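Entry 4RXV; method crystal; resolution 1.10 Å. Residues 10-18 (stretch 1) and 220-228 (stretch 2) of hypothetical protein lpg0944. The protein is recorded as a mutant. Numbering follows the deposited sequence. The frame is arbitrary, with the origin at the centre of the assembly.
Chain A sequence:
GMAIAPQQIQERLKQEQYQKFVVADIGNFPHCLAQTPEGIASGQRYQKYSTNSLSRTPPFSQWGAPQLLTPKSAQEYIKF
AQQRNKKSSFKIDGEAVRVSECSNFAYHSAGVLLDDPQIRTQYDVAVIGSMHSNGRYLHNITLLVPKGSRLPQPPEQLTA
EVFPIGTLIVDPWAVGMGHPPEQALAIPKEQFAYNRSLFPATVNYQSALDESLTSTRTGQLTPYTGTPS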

# COMPACT_ATOMS: atom_id res chain seq x y z
N GLN A 10 4.57 11.84 -0.21
CA GLN A 10 5.52 10.86 -0.72
C GLN A 10 6.66 10.65 0.26
O GLN A 10 7.09 9.51 0.49
CB GLN A 10 6.03 11.30 -2.08
CG GLN A 10 7.00 10.34 -2.73
CD GLN A 10 7.35 10.80 -4.12
OE1 GLN A 10 6.73 10.41 -5.11
NE2 GLN A 10 8.29 11.69 -4.19
N GLU A 11 7.16 11.72 0.85
CA GLU A 11 8.23 11.60 1.83
C GLU A 11 7.79 10.76 3.03
O GLU A 11 8.54 9.92 3.50
CB GLU A 11 8.73 12.97 2.28
CG GLU A 11 9.59 13.66 1.23
CD GLU A 11 10.82 12.83 0.81
OE1 GLU A 11 11.44 12.19 1.71
OE2 GLU A 11 11.16 12.79 -0.41
N ARG A 12 6.57 10.98 3.52
CA ARG A 12 6.04 10.20 4.63
C ARG A 12 6.00 8.70 4.25
O ARG A 12 6.32 7.85 5.08
CB ARG A 12 4.64 10.68 5.01
CG ARG A 12 3.94 9.79 6.03
CD ARG A 12 4.65 9.77 7.38
NE ARG A 12 4.03 8.88 8.34
CZ ARG A 12 4.37 7.62 8.51
NH1 ARG A 12 5.30 7.05 7.76
NH2 ARG A 12 3.75 6.91 9.43
N LEU A 13 5.59 8.39 3.03
CA LEU A 13 5.53 7.00 2.59
C LEU A 13 6.94 6.42 2.40
O LEU A 13 7.15 5.24 2.68
CB LEU A 13 4.71 6.93 1.30
CG LEU A 13 3.23 7.25 1.47
CD1 LEU A 13 2.59 7.61 0.14
CD2 LEU A 13 2.47 6.08 2.12
N LYS A 14 7.88 7.23 1.93
CA LYS A 14 9.27 6.78 1.81
C LYS A 14 9.84 6.35 3.17
O LYS A 14 10.66 5.45 3.25
CB LYS A 14 10.13 7.85 1.14
CG LYS A 14 9.91 7.95 -0.34
CD LYS A 14 10.53 9.16 -0.98
CE LYS A 14 12.01 9.22 -0.80
NZ LYS A 14 12.57 10.36 -1.56
N GLN A 15 9.40 6.99 4.26
CA GLN A 15 9.88 6.64 5.59
C GLN A 15 9.57 5.19 5.94
O GLN A 15 10.22 4.65 6.82
CB GLN A 15 9.30 7.57 6.64
CG GLN A 15 9.81 8.99 6.54
CD GLN A 15 9.15 9.91 7.51
OE1 GLN A 15 8.27 10.68 7.15
NE2 GLN A 15 9.57 9.86 8.75
N GLU A 16 8.57 4.58 5.29
CA GLU A 16 8.21 3.21 5.60
C GLU A 16 9.16 2.19 5.00
O GLU A 16 9.09 1.02 5.35
CB GLU A 16 6.76 2.93 5.16
CG GLU A 16 5.78 3.77 5.93
CD GLU A 16 5.92 3.57 7.42
OE1 GLU A 16 5.65 2.46 7.90
OE2 GLU A 16 6.32 4.52 8.12
N GLN A 17 10.03 2.62 4.11
CA GLN A 17 11.04 1.74 3.49
C GLN A 17 10.37 0.48 2.91
O GLN A 17 10.79 -0.66 3.16
CB GLN A 17 12.15 1.39 4.47
CG GLN A 17 12.93 2.63 4.91
CD GLN A 17 13.67 3.30 3.75
OE1 GLN A 17 14.52 2.67 3.14
NE2 GLN A 17 13.42 4.58 3.51
N TYR A 18 9.36 0.69 2.08
CA TYR A 18 8.59 -0.42 1.51
C TYR A 18 9.46 -1.35 0.65
O TYR A 18 9.15 -2.53 0.52
CB TYR A 18 7.44 0.13 0.70
CG TYR A 18 6.32 0.72 1.54
CD1 TYR A 18 5.72 -0.01 2.54
CD2 TYR A 18 5.81 1.99 1.28
CE1 TYR A 18 4.65 0.48 3.28
CE2 TYR A 18 4.76 2.50 2.02
CZ TYR A 18 4.17 1.74 3.02
OH TYR A 18 3.09 2.28 3.68
N GLN A 220 -1.31 7.96 15.56
CA GLN A 220 -1.14 6.67 16.22
C GLN A 220 0.14 5.96 15.81
O GLN A 220 0.66 5.13 16.58
CB GLN A 220 -2.31 5.76 15.93
CG GLN A 220 -3.61 6.32 16.39
CD GLN A 220 -4.73 5.33 16.21
OE1 GLN A 220 -4.67 4.22 16.72
NE2 GLN A 220 -5.73 5.71 15.46
N LEU A 221 0.63 6.22 14.61
CA LEU A 221 1.75 5.46 14.07
C LEU A 221 3.07 6.19 14.26
O LEU A 221 3.17 7.42 14.19
CB LEU A 221 1.57 5.20 12.58
CG LEU A 221 0.30 4.47 12.16
CD1 LEU A 221 0.17 4.38 10.66
CD2 LEU A 221 0.24 3.07 12.78
N THR A 222 4.12 5.42 14.48
CA THR A 222 5.47 5.93 14.42
C THR A 222 6.02 5.62 13.02
O THR A 222 6.02 4.46 12.62
CB THR A 222 6.32 5.29 15.49
OG1 THR A 222 5.74 5.56 16.78
CG2 THR A 222 7.72 5.82 15.44
N PRO A 223 6.47 6.63 12.27
CA PRO A 223 7.11 6.31 10.99
C PRO A 223 8.22 5.28 11.17
O PRO A 223 8.93 5.33 12.17
CB PRO A 223 7.66 7.65 10.52
CG PRO A 223 6.74 8.66 11.16
CD PRO A 223 6.48 8.08 12.53
N TYR A 224 8.36 4.36 10.23
CA TYR A 224 9.29 3.26 10.43
C TYR A 224 10.73 3.74 10.56
O TYR A 224 11.53 3.15 11.29
CB TYR A 224 9.19 2.28 9.29
CG TYR A 224 9.78 0.90 9.57
CD1 TYR A 224 9.28 0.12 10.59
CD2 TYR A 224 10.80 0.36 8.77
CE1 TYR A 224 9.76 -1.13 10.85
CE2 TYR A 224 11.30 -0.92 9.03
CZ TYR A 224 10.77 -1.66 10.06
OH TYR A 224 11.22 -2.93 10.31
N THR A 225 11.07 4.78 9.82
CA THR A 225 12.35 5.47 9.92
C THR A 225 12.12 6.98 9.89
O THR A 225 11.07 7.47 9.44
CB THR A 225 13.29 5.10 8.75
OG1 THR A 225 12.72 5.53 7.50
CG2 THR A 225 13.58 3.62 8.71
N GLY A 226 13.11 7.72 10.35
CA GLY A 226 13.06 9.15 10.28
C GLY A 226 13.82 9.62 9.06
O GLY A 226 14.92 9.14 8.79
N THR A 227 13.26 10.58 8.33
CA THR A 227 13.90 11.07 7.12
C THR A 227 15.29 11.61 7.45
O THR A 227 15.45 12.39 8.40
CB THR A 227 13.09 12.22 6.53
OG1 THR A 227 11.73 11.80 6.36
CG2 THR A 227 13.68 12.68 5.19
N PRO A 228 16.30 11.23 6.66
CA PRO A 228 17.65 11.79 6.88
C PRO A 228 17.70 13.28 6.62
O PRO A 228 16.96 13.78 5.78
CB PRO A 228 18.52 11.07 5.83
CG PRO A 228 17.70 9.98 5.29
CD PRO A 228 16.27 10.23 5.58
O HOH W 1 11.25 10.69 3.81
O HOH W 2 4.19 4.05 10.21
O HOH W 3 3.18 8.83 11.66

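The first stretch carries the last turns of a helix that begins earlier in the chain; a type I turn spans Lys14 to Gln17, and Gln17 is the first residue to leave helical geometry, with a positive phi of 52°. The second stretch, more than 200 residues later, has no regular secondary structure and passes this helix end with Thr225 beside Gln15 (CA to CA 5.1 Å) and Tyr224 beside Glu16 (CA to CA 4.9 Å). The carbonyl of Gln15 receives two hydrogen bonds from one residue: a short one from Thr225 OG1 to Gln15 O (2.7 Å), with Thr225 chi1 in the p rotamer, and a weak one from Thr225 N to Gln15 O (3.1 Å), bent to 129° at the hydrogen. The Gln15 side chain returns the contact, its NE2 donating to Thr225 O at 2.9 Å, so that both backbone polar groups of Thr225 are engaged by one residue. The same amide packs against Pro223, with Gln15 NE2 3.4 Å from Pro223 CB. Glu16 points its CA-to-CB bond away, yet its m, m side chain brings the carboxylate back, and Glu16 OE2 accepts a well-aligned hydrogen bond from Tyr224 N (2.9 Å, 162°). Glu16 OE2 also forms a salt bridge with Arg12 NH1 (2.8 Å), which ties the guanidinium to the anion that holds the second stretch. Pro223 CB lies over one face of this guanidinium, 3.7 Å from Arg12 NH1, while Leu221 CB sits at its edge, 4.2 Å from Arg12 NH2. Water extends the contact: water 2 accepts from Arg12 NH2 (3.0 Å) and donates to Thr222 O (3.1 Å), water 3 links Arg12 NH2 to Leu221 O, and water 1 accepts from Thr227 OG1 (2.8 Å) while donating to Glu11 O and Glu11 OE1.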